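Local coordinates for protein 2-hydroxyisobutanoyl-CoA mutase large subunit (Aquincola tertiaricarbonis, PDB 4R3U) that catalyses, together with its small cobalamin-binding subunit, the interconversion of 2-hydroxyisobutyryl-CoA and (S)-3-hydroxybutyryl-CoA, at residues T133-D138 against T552-E558; F300-G304 against C342-T348; L376-Y381 against M395-Q400. One frame throughout, in Å; residues are numbered along the deposited sequence.

Contact 1. Residues T133-D138 against T552-E558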
loop_
_atom_site.group_PDB
_atom_site.type_symbol
_atom_site.label_atom_id
_atom_site.label_comp_id
_atom_site.label_asym_id
_atom_site.label_seq_id
_atom_site.Cartn_x
_atom_site.Cartn_y
_atom_site.Cartn_z
ATOM N N THR A 133 25.720 -16.111 18.500
ATOM C CA THR A 133 25.548 -17.110 17.444
ATOM C C THR A 133 26.068 -16.611 16.091
ATOM O O THR A 133 26.766 -17.344 15.388
ATOM C CB THR A 133 24.073 -17.576 17.423
ATOM O OG1 THR A 133 23.736 -18.056 18.723
ATOM C CG2 THR A 133 23.786 -18.651 16.383
ATOM N N LEU A 134 25.725 -15.358 15.742
ATOM C CA LEU A 134 26.144 -14.692 14.500
ATOM C C LEU A 134 27.669 -14.511 14.449
ATOM O O LEU A 134 28.286 -14.665 13.387
ATOM C CB LEU A 134 25.441 -13.337 14.361
ATOM C CG LEU A 134 23.926 -13.370 14.011
ATOM C CD1 LEU A 134 23.314 -11.966 14.104
ATOM C CD2 LEU A 134 23.662 -14.019 12.649
ATOM N N MET A 135 28.258 -14.217 15.615
ATOM C CA MET A 135 29.677 -13.949 15.816
ATOM C C MET A 135 30.523 -15.195 16.139
ATOM O O MET A 135 31.734 -15.082 16.276
ATOM C CB MET A 135 29.859 -12.815 16.860
ATOM C CG MET A 135 29.216 -11.499 16.462
ATOM S SD MET A 135 29.537 -10.980 14.760
ATOM C CE MET A 135 31.220 -10.260 14.840
ATOM N N GLY A 136 29.878 -16.351 16.245
ATOM C CA GLY A 136 30.540 -17.633 16.477
ATOM C C GLY A 136 30.822 -18.016 17.913
ATOM O O GLY A 136 31.634 -18.911 18.165
ATOM N N TYR A 137 30.146 -17.362 18.860
ATOM C CA TYR A 137 30.341 -17.599 20.286
ATOM C C TYR A 137 29.234 -18.406 20.903
ATOM O O TYR A 137 28.063 -18.299 20.506
ATOM C CB TYR A 137 30.434 -16.269 21.064
ATOM C CG TYR A 137 31.581 -15.366 20.670
ATOM C CD1 TYR A 137 32.891 -15.684 21.006
ATOM C CD2 TYR A 137 31.347 -14.145 20.038
ATOM C CE1 TYR A 137 33.950 -14.839 20.674
ATOM C CE2 TYR A 137 32.396 -13.306 19.675
ATOM C CZ TYR A 137 33.697 -13.646 20.014
ATOM O OH TYR A 137 34.734 -12.802 19.685
ATOM N N ASP A 138 29.598 -19.180 21.933
ATOM C CA ASP A 138 28.619 -19.897 22.736
ATOM C C ASP A 138 28.021 -18.863 23.689
ATOM O O ASP A 138 28.661 -17.850 23.976
ATOM C CB ASP A 138 29.296 -21.016 23.539
ATOM C CG ASP A 138 29.694 -22.208 22.726
ATOM O OD1 ASP A 138 29.210 -22.331 21.578
ATOM O OD2 ASP A 138 30.496 -23.022 23.228
ATOM N N THR A 552 29.962 -27.865 20.447
ATOM C CA THR A 552 29.265 -26.584 20.398
ATOM C C THR A 552 29.869 -25.786 19.258
ATOM O O THR A 552 30.933 -26.153 18.751
ATOM C CB THR A 552 29.336 -25.846 21.741
ATOM O OG1 THR A 552 30.680 -25.429 21.971
ATOM C CG2 THR A 552 28.820 -26.678 22.908
ATOM N N MET A 553 29.193 -24.701 18.846
ATOM C CA MET A 553 29.682 -23.815 17.799
ATOM C C MET A 553 31.046 -23.219 18.220
ATOM O O MET A 553 31.976 -23.185 17.414
ATOM C CB MET A 553 28.655 -22.700 17.554
ATOM C CG MET A 553 29.122 -21.678 16.552
ATOM S SD MET A 553 28.075 -20.255 16.514
ATOM C CE MET A 553 26.768 -20.846 15.547
ATOM N N GLY A 554 31.119 -22.776 19.482
ATOM C CA GLY A 554 32.313 -22.238 20.124
ATOM C C GLY A 554 33.486 -23.190 20.086
ATOM O O GLY A 554 34.600 -22.759 19.794
ATOM N N ASP A 555 33.246 -24.494 20.338
ATOM C CA ASP A 555 34.308 -25.528 20.286
ATOM C C ASP A 555 34.970 -25.522 18.896
ATOM O O ASP A 555 36.197 -25.433 18.798
ATOM C CB ASP A 555 33.741 -26.944 20.551
ATOM C CG ASP A 555 33.227 -27.262 21.942
ATOM O OD1 ASP A 555 33.808 -26.762 22.923
ATOM O OD2 ASP A 555 32.289 -28.068 22.051
ATOM N N ILE A 556 34.120 -25.570 17.837
ATOM C CA ILE A 556 34.459 -25.583 16.412
ATOM C C ILE A 556 35.133 -24.281 15.990
ATOM O O ILE A 556 36.226 -24.330 15.402
ATOM C CB ILE A 556 33.223 -25.972 15.524
ATOM C CG1 ILE A 556 32.646 -27.369 15.945
ATOM C CG2 ILE A 556 33.578 -25.972 14.034
ATOM C CD1 ILE A 556 31.200 -27.657 15.494
ATOM N N VAL A 557 34.484 -23.127 16.292
ATOM C CA VAL A 557 34.959 -21.770 15.973
ATOM C C VAL A 557 36.326 -21.467 16.607
ATOM O O VAL A 557 37.237 -21.007 15.900
ATOM C CB VAL A 557 33.888 -20.683 16.275
ATOM C CG1 VAL A 557 34.495 -19.285 16.432
ATOM C CG2 VAL A 557 32.779 -20.687 15.222
ATOM N N GLU A 558 36.470 -21.730 17.931
ATOM C CA GLU A 558 37.716 -21.457 18.668
ATOM C C GLU A 558 38.880 -22.261 18.190
ATOM O O GLU A 558 39.965 -21.698 18.028
ATOM C CB GLU A 558 37.539 -21.578 20.177
ATOM C CG GLU A 558 36.676 -20.476 20.763
ATOM C CD GLU A 558 37.069 -19.048 20.433
ATOM O OE1 GLU A 558 38.203 -18.639 20.783
ATOM O OE2 GLU A 558 36.225 -18.331 19.843
#
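Asp138 meets the start of helix 553-564 at Thr552 and Gly554, a worked example of a helix N-terminus that is capped from within and gripped from outside. Thr552 is the N-cap and forms a capping box with Asp555: Asp555 N donates to Thr552 OG1 at 3.2 Å, and Thr552 N returns a bond of 2.8 Å to Asp555 OD2, an oxygen also engaged by Arg516.

The polar bonds across the contact all end on one carboxylate. Thr552 OG1, held between its own backbone N and carbonyl carbon by a chi1 of 69°, is placed to accept from Asp555 N while giving its proton to Asp138 OD2 at 2.7 Å, on the syn lone pair. Gly554 N donates to Asp138 OD1 at 2.9 Å, coming from above the carboxylate plane, 45° out of it. Arg513 adds a salt bridge to OD2, and the helix dipole would probably favour the charged form further. Gly554, with no side chain, probably gives the carboxylate the room to come this close.

The apolar part of the contact rests on Met553 and Val557, which reach the end of helix 131-135. There Gly136, with positive phi, closes a Schellman motif. CG of Met553 lies anti to the backbone N (chi1 176°), which sends the thioether across to this turn: SD rests 3.6 Å from Gly136 CA, and CE touches Thr133 CG2 at 3.8 Å, the two side chains crossing nearly at right angles. The same Met553 also packs on Ile185 and Leu186 of helix 183-196. One turn further along the helix, Val557 faces the glycine carbonyl, its CG1 lying 3.4 Å from Gly136 O.

Contact 2. Residues F300-G304 against C342-T348. With 5AD (5'-deoxyadenosine), chain G.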
loop_
_atom_site.group_PDB
_atom_site.type_symbol
_atom_site.label_atom_id
_atom_site.label_comp_id
_atom_site.label_asym_id
_atom_site.label_seq_id
_atom_site.Cartn_x
_atom_site.Cartn_y
_atom_site.Cartn_z
ATOM N N PHE A 300 17.645 -9.390 -1.940
ATOM C CA PHE A 300 17.599 -7.941 -2.203
ATOM C C PHE A 300 16.538 -7.216 -1.373
ATOM O O PHE A 300 15.590 -7.827 -0.897
ATOM C CB PHE A 300 17.400 -7.672 -3.711
ATOM C CG PHE A 300 18.550 -8.189 -4.544
ATOM C CD1 PHE A 300 19.816 -7.600 -4.463
ATOM C CD2 PHE A 300 18.385 -9.295 -5.380
ATOM C CE1 PHE A 300 20.885 -8.101 -5.209
ATOM C CE2 PHE A 300 19.450 -9.782 -6.135
ATOM C CZ PHE A 300 20.697 -9.195 -6.036
ATOM N N VAL A 301 16.706 -5.918 -1.213
ATOM C CA VAL A 301 15.731 -5.066 -0.538
ATOM C C VAL A 301 14.694 -4.615 -1.595
ATOM O O VAL A 301 14.983 -4.618 -2.805
ATOM C CB VAL A 301 16.431 -3.808 0.124
ATOM C CG1 VAL A 301 16.960 -2.831 -0.929
ATOM C CG2 VAL A 301 15.515 -3.096 1.098
ATOM N N SER A 302 13.524 -4.185 -1.125
ATOM C CA SER A 302 12.529 -3.507 -1.932
ATOM C C SER A 302 12.448 -2.159 -1.249
ATOM O O SER A 302 11.864 -2.025 -0.159
ATOM C CB SER A 302 11.184 -4.210 -1.897
ATOM O OG SER A 302 10.297 -3.449 -2.699
ATOM N N GLN A 303 13.170 -1.184 -1.822
ATOM C CA GLN A 303 13.254 0.173 -1.300
ATOM C C GLN A 303 12.061 1.005 -1.713
ATOM O O GLN A 303 11.121 0.489 -2.367
ATOM C CB GLN A 303 14.593 0.855 -1.647
ATOM C CG GLN A 303 15.557 0.968 -0.476
ATOM C CD GLN A 303 15.374 2.204 0.407
ATOM O OE1 GLN A 303 14.683 3.196 0.085
ATOM N NE2 GLN A 303 16.035 2.179 1.546
ATOM N N GLY A 304 12.110 2.285 -1.273
ATOM C CA GLY A 304 11.055 3.263 -1.412
ATOM C C GLY A 304 10.745 3.746 -2.786
ATOM O O GLY A 304 9.625 4.199 -2.976
ATOM N N CYS A 342 13.265 -11.363 -0.960
ATOM C CA CYS A 342 13.175 -9.913 -0.848
ATOM C C CYS A 342 12.676 -9.539 0.551
ATOM O O CYS A 342 11.854 -10.240 1.130
ATOM C CB CYS A 342 12.265 -9.351 -1.947
ATOM S SG CYS A 342 12.264 -7.549 -2.080
ATOM N N GLN A 343 13.185 -8.435 1.085
ATOM C CA GLN A 343 12.723 -7.874 2.340
ATOM C C GLN A 343 12.488 -6.425 2.040
ATOM O O GLN A 343 13.273 -5.821 1.306
ATOM C CB GLN A 343 13.743 -8.058 3.475
ATOM C CG GLN A 343 13.219 -7.607 4.851
ATOM C CD GLN A 343 14.171 -7.903 5.988
ATOM O OE1 GLN A 343 15.122 -8.680 5.878
ATOM N NE2 GLN A 343 13.913 -7.323 7.127
ATOM N N THR A 344 11.395 -5.868 2.576
ATOM C CA THR A 344 11.048 -4.471 2.404
ATOM C C THR A 344 12.072 -3.632 3.173
ATOM O O THR A 344 12.682 -4.145 4.137
ATOM C CB THR A 344 9.555 -4.241 2.739
ATOM O OG1 THR A 344 9.309 -4.535 4.115
ATOM C CG2 THR A 344 8.614 -5.080 1.858
ATOM N N ALA A 345 12.332 -2.371 2.714
ATOM C CA ALA A 345 13.320 -1.506 3.354
ATOM C C ALA A 345 12.952 -1.022 4.749
ATOM O O ALA A 345 12.154 -0.085 4.929
ATOM C CB ALA A 345 13.653 -0.332 2.457
ATOM N N ALA A 346 13.602 -1.620 5.742
ATOM C CA ALA A 346 13.473 -1.299 7.155
ATOM C C ALA A 346 13.989 0.166 7.416
ATOM O O ALA A 346 13.406 0.893 8.232
ATOM C CB ALA A 346 14.287 -2.290 7.920
ATOM N N ALA A 347 15.040 0.610 6.661
ATOM C CA ALA A 347 15.593 1.950 6.801
ATOM C C ALA A 347 14.595 3.105 6.431
ATOM O O ALA A 347 14.834 4.267 6.828
ATOM C CB ALA A 347 16.899 2.075 6.019
ATOM N N THR A 348 13.488 2.786 5.702
ATOM C CA THR A 348 12.468 3.777 5.322
ATOM C C THR A 348 11.401 3.994 6.417
ATOM O O THR A 348 10.626 4.958 6.359
ATOM C CB THR A 348 11.762 3.389 4.049
ATOM O OG1 THR A 348 11.050 2.191 4.281
ATOM C CG2 THR A 348 12.680 3.262 2.863
HETATM N N1 5AD G . 12.431 -11.132 14.640
HETATM C C2 5AD G . 11.874 -10.537 13.509
HETATM N N3 5AD G . 12.654 -9.617 12.762
HETATM C C4 5AD G . 13.942 -9.408 13.112
HETATM N N9 5AD G . 14.894 -8.617 12.612
HETATM C C8 5AD G . 16.019 -8.864 13.289
HETATM N N7 5AD G . 15.768 -9.727 14.259
HETATM C C5 5AD G . 14.484 -10.087 14.146
HETATM C C6 5AD G . 13.737 -10.932 14.873
HETATM N N6 5AD G . 14.352 -11.491 15.902
HETATM C "C1'" 5AD G . 14.946 -7.864 11.347
HETATM C "C2'" 5AD G . 14.064 -6.668 11.253
HETATM C "C3'" 5AD G . 14.885 -5.754 10.359
HETATM C "C4'" 5AD G . 16.182 -6.503 10.052
HETATM C "C5'" 5AD G . 17.366 -5.550 10.162
HETATM O "O4'" 5AD G . 16.283 -7.382 11.143
HETATM O "O2'" 5AD G . 12.866 -7.035 10.554
HETATM O "O3'" 5AD G . 14.140 -5.472 9.159
#
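Val301 turns CG2 anti to its backbone nitrogen (CG1 at a chi1 of 69°), which lays that methyl on Ala345 CB at 3.6 Å; Cys342 on the other sheet face likewise sets SG anti to N (chi1 -171°), 3.5 Å from Ser302 CB. These packings flank two neighbouring parallel strands of the TIM barrel, 298-302 and 340-344, joined through helix 306-327 as a beta-alpha-beta unit.

The backbones pair in parallel register, Phe300 with Cys342, Val301 with Gln343 and Ser302 with Thr344. Gln343 bonds through both its backbone N and O to strand 298-302: N donates to Phe300 O, in the carbonyl plane, and O accepts from Ser302 N at 2.9 Å. Ser302 O in turn accepts from Ala345 N, carrying the pairing past the strand end. Beyond it, the side chains of Gln303 and Thr348 lie alongside one another, running in opposite senses; CG2 of the threonine packs 3.4 Å from Gln303 OE1, whose own hydrogen bond comes from Gly304 N. Ala345 O takes both the hydroxyl and the amide of Thr348, closing the short 3-10 turn.

With its strand so fixed, Gln343 runs extended toward the active site, also touching the substrate. Its amide is held by Asn379, and NE2 lies 2.8 Å from O3' of 5'-deoxyadenosine.

Contact 3. Residues L376-Y381 against M395-Q400. With 5AD (5'-deoxyadenosine), chain G.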
loop_
_atom_site.group_PDB
_atom_site.type_symbol
_atom_site.label_atom_id
_atom_site.label_comp_id
_atom_site.label_asym_id
_atom_site.label_seq_id
_atom_site.Cartn_x
_atom_site.Cartn_y
_atom_site.Cartn_z
ATOM N N LEU A 376 9.372 -13.433 0.191
ATOM C CA LEU A 376 9.223 -12.092 0.727
ATOM C C LEU A 376 8.970 -12.019 2.203
ATOM O O LEU A 376 8.073 -12.688 2.715
ATOM C CB LEU A 376 8.123 -11.330 -0.043
ATOM C CG LEU A 376 7.769 -9.871 0.346
ATOM C CD1 LEU A 376 8.942 -8.922 0.119
ATOM C CD2 LEU A 376 6.529 -9.407 -0.390
ATOM N N HIS A 377 9.730 -11.131 2.881
ATOM C CA HIS A 377 9.517 -10.744 4.252
ATOM C C HIS A 377 9.027 -9.275 4.184
ATOM O O HIS A 377 9.708 -8.396 3.627
ATOM C CB HIS A 377 10.817 -10.801 5.085
ATOM C CG HIS A 377 10.668 -10.209 6.470
ATOM N ND1 HIS A 377 10.400 -11.007 7.580
ATOM C CD2 HIS A 377 10.735 -8.917 6.872
ATOM C CE1 HIS A 377 10.285 -10.175 8.601
ATOM N NE2 HIS A 377 10.505 -8.912 8.232
ATOM N N THR A 378 7.871 -9.007 4.807
ATOM C CA THR A 378 7.365 -7.657 4.983
ATOM C C THR A 378 7.685 -7.247 6.423
ATOM O O THR A 378 7.464 -8.040 7.354
ATOM C CB THR A 378 5.872 -7.550 4.638
ATOM O OG1 THR A 378 5.200 -8.732 5.043
ATOM C CG2 THR A 378 5.632 -7.297 3.165
ATOM N N ASN A 379 8.202 -6.015 6.618
ATOM C CA ASN A 379 8.549 -5.569 7.961
ATOM C C ASN A 379 7.318 -5.234 8.783
ATOM O O ASN A 379 6.246 -5.039 8.202
ATOM C CB ASN A 379 9.518 -4.382 7.922
ATOM C CG ASN A 379 10.784 -4.666 7.192
ATOM O OD1 ASN A 379 11.327 -5.771 7.246
ATOM N ND2 ASN A 379 11.257 -3.673 6.449
ATOM N N GLY A 380 7.483 -5.217 10.115
ATOM C CA GLY A 380 6.450 -4.854 11.070
ATOM C C GLY A 380 6.422 -3.338 11.214
ATOM O O GLY A 380 7.443 -2.669 10.976
ATOM N N TYR A 381 5.233 -2.778 11.621
ATOM C CA TYR A 381 5.062 -1.348 11.828
ATOM C C TYR A 381 5.923 -0.850 12.991
ATOM O O TYR A 381 6.213 0.348 13.070
ATOM C CB TYR A 381 3.578 -0.958 11.990
ATOM C CG TYR A 381 2.822 -1.814 12.986
ATOM C CD1 TYR A 381 3.103 -1.749 14.357
ATOM C CD2 TYR A 381 1.786 -2.645 12.574
ATOM C CE1 TYR A 381 2.387 -2.520 15.281
ATOM C CE2 TYR A 381 1.066 -3.420 13.492
ATOM C CZ TYR A 381 1.364 -3.352 14.841
ATOM O OH TYR A 381 0.631 -4.110 15.735
ATOM N N MET A 395 0.087 -8.393 10.688
ATOM C CA MET A 395 -0.220 -7.296 9.758
ATOM C C MET A 395 0.657 -7.379 8.503
ATOM O O MET A 395 0.151 -7.161 7.380
ATOM C CB MET A 395 -0.104 -5.951 10.453
ATOM C CG MET A 395 -0.361 -4.725 9.534
ATOM S SD MET A 395 -2.016 -4.647 8.810
ATOM C CE MET A 395 -3.049 -4.502 10.298
ATOM N N ALA A 396 1.950 -7.760 8.681
ATOM C CA ALA A 396 2.907 -7.939 7.597
ATOM C C ALA A 396 2.475 -9.076 6.693
ATOM O O ALA A 396 2.584 -8.947 5.481
ATOM C CB ALA A 396 4.289 -8.180 8.158
ATOM N N LEU A 397 1.914 -10.159 7.260
ATOM C CA LEU A 397 1.392 -11.279 6.471
ATOM C C LEU A 397 0.088 -10.893 5.748
ATOM O O LEU A 397 -0.043 -11.212 4.572
ATOM C CB LEU A 397 1.198 -12.535 7.340
ATOM C CG LEU A 397 2.479 -13.265 7.727
ATOM C CD1 LEU A 397 2.258 -14.158 8.943
ATOM C CD2 LEU A 397 3.034 -14.057 6.547
ATOM N N ARG A 398 -0.837 -10.151 6.415
ATOM C CA ARG A 398 -2.094 -9.708 5.805
ATOM C C ARG A 398 -1.831 -8.823 4.589
ATOM O O ARG A 398 -2.566 -8.901 3.594
ATOM C CB ARG A 398 -3.013 -9.007 6.827
ATOM C CG ARG A 398 -3.530 -9.881 7.972
ATOM C CD ARG A 398 -4.476 -10.994 7.561
ATOM N NE ARG A 398 -4.765 -11.864 8.698
ATOM C CZ ARG A 398 -4.157 -13.026 8.941
ATOM N NH1 ARG A 398 -3.223 -13.483 8.119
ATOM N NH2 ARG A 398 -4.483 -13.739 10.010
ATOM N N THR A 399 -0.750 -8.019 4.665
ATOM C CA THR A 399 -0.277 -7.139 3.599
ATOM C C THR A 399 0.013 -7.975 2.347
ATOM O O THR A 399 -0.500 -7.667 1.259
ATOM C CB THR A 399 0.973 -6.341 4.070
ATOM O OG1 THR A 399 0.652 -5.626 5.275
ATOM C CG2 THR A 399 1.495 -5.375 3.015
ATOM N N GLN A 400 0.801 -9.051 2.516
ATOM C CA GLN A 400 1.196 -9.955 1.441
ATOM C C GLN A 400 -0.032 -10.654 0.842
ATOM O O GLN A 400 -0.191 -10.698 -0.374
ATOM C CB GLN A 400 2.249 -10.968 1.961
ATOM C CG GLN A 400 3.632 -10.352 2.174
ATOM C CD GLN A 400 4.724 -11.389 2.380
ATOM O OE1 GLN A 400 5.026 -12.203 1.493
ATOM N NE2 GLN A 400 5.385 -11.359 3.537
HETATM N N1 5AD G . 12.431 -11.132 14.640
HETATM C C2 5AD G . 11.874 -10.537 13.509
HETATM N N3 5AD G . 12.654 -9.617 12.762
HETATM C C4 5AD G . 13.942 -9.408 13.112
HETATM N N9 5AD G . 14.894 -8.617 12.612
HETATM C C8 5AD G . 16.019 -8.864 13.289
HETATM N N7 5AD G . 15.768 -9.727 14.259
HETATM C C5 5AD G . 14.484 -10.087 14.146
HETATM C C6 5AD G . 13.737 -10.932 14.873
HETATM N N6 5AD G . 14.352 -11.491 15.902
HETATM C "C1'" 5AD G . 14.946 -7.864 11.347
HETATM C "C2'" 5AD G . 14.064 -6.668 11.253
HETATM C "C3'" 5AD G . 14.885 -5.754 10.359
HETATM C "C4'" 5AD G . 16.182 -6.503 10.052
HETATM C "C5'" 5AD G . 17.366 -5.550 10.162
HETATM O "O4'" 5AD G . 16.283 -7.382 11.143
HETATM O "O2'" 5AD G . 12.866 -7.035 10.554
HETATM O "O3'" 5AD G . 14.140 -5.472 9.159
#
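The carboxamide of Gln400 bridges Leu376 and Thr378, each acceptor tilted modestly from the amide plane. NE2 donates to Thr378 OG1 at 3.0 Å and to Leu376 O at 3.1 Å, the latter from above the carbonyl plane. OE1 lies 3.6 Å from Leu376 CB and accepts from Trp96 NE1, which settles which way round the amide sits. The imidazole of His377, hydrogen-bonded through ND1 to Ile101 N, carries Asn379 OD1 at its edge, in plane; the ring of Tyr381 brings CE2 to Met395 CB at 4.1 Å.

This packs helix 390-405 against the end of strand 375-377, a beta-alpha step of the TIM barrel. With chi1 at 36°, Thr378 OG1 donates to Ala396 O at 2.7 Å, from above the carbonyl plane, and Ala396 CB packs 3.3 Å from OG1. A leucine in place of Gln400 would probably leave Leu376 O and Thr378 OG1 without this donor and Trp96 without its acceptor.

The chemistry implies a buried chain of hydrogen bonds, amide to hydroxyl to helix carbonyl, with Thr378 both accepting and donating. It anchors the strand end while His377 and Asn379 leave the backbone away from the helix, within the 5'-deoxyadenosine pocket.

Contacts 2 and 3 are neighbours in one sheet, their centres about 12 Å apart: strands 340-344 and 375-377 probably bond through Cys342 O and His377 N (2.9 Å), and Thr344 O probably takes Asn379 ND2 at 2.8 Å. Both reach 5'-deoxyadenosine, contact 2 through Gln343 and Ala346, contact 3 through His377 and Asn379. Contact 1 closes a long loop of chain within which the other two are nested. Its centre is about 30 Å from that of contact 2 and 32 Å from that of contact 3, yet Leu134 in it touches cobalamin, as do Ala346 and Ala347 of contact 2. The cofactor is thus common ground for contacts 1 and 2.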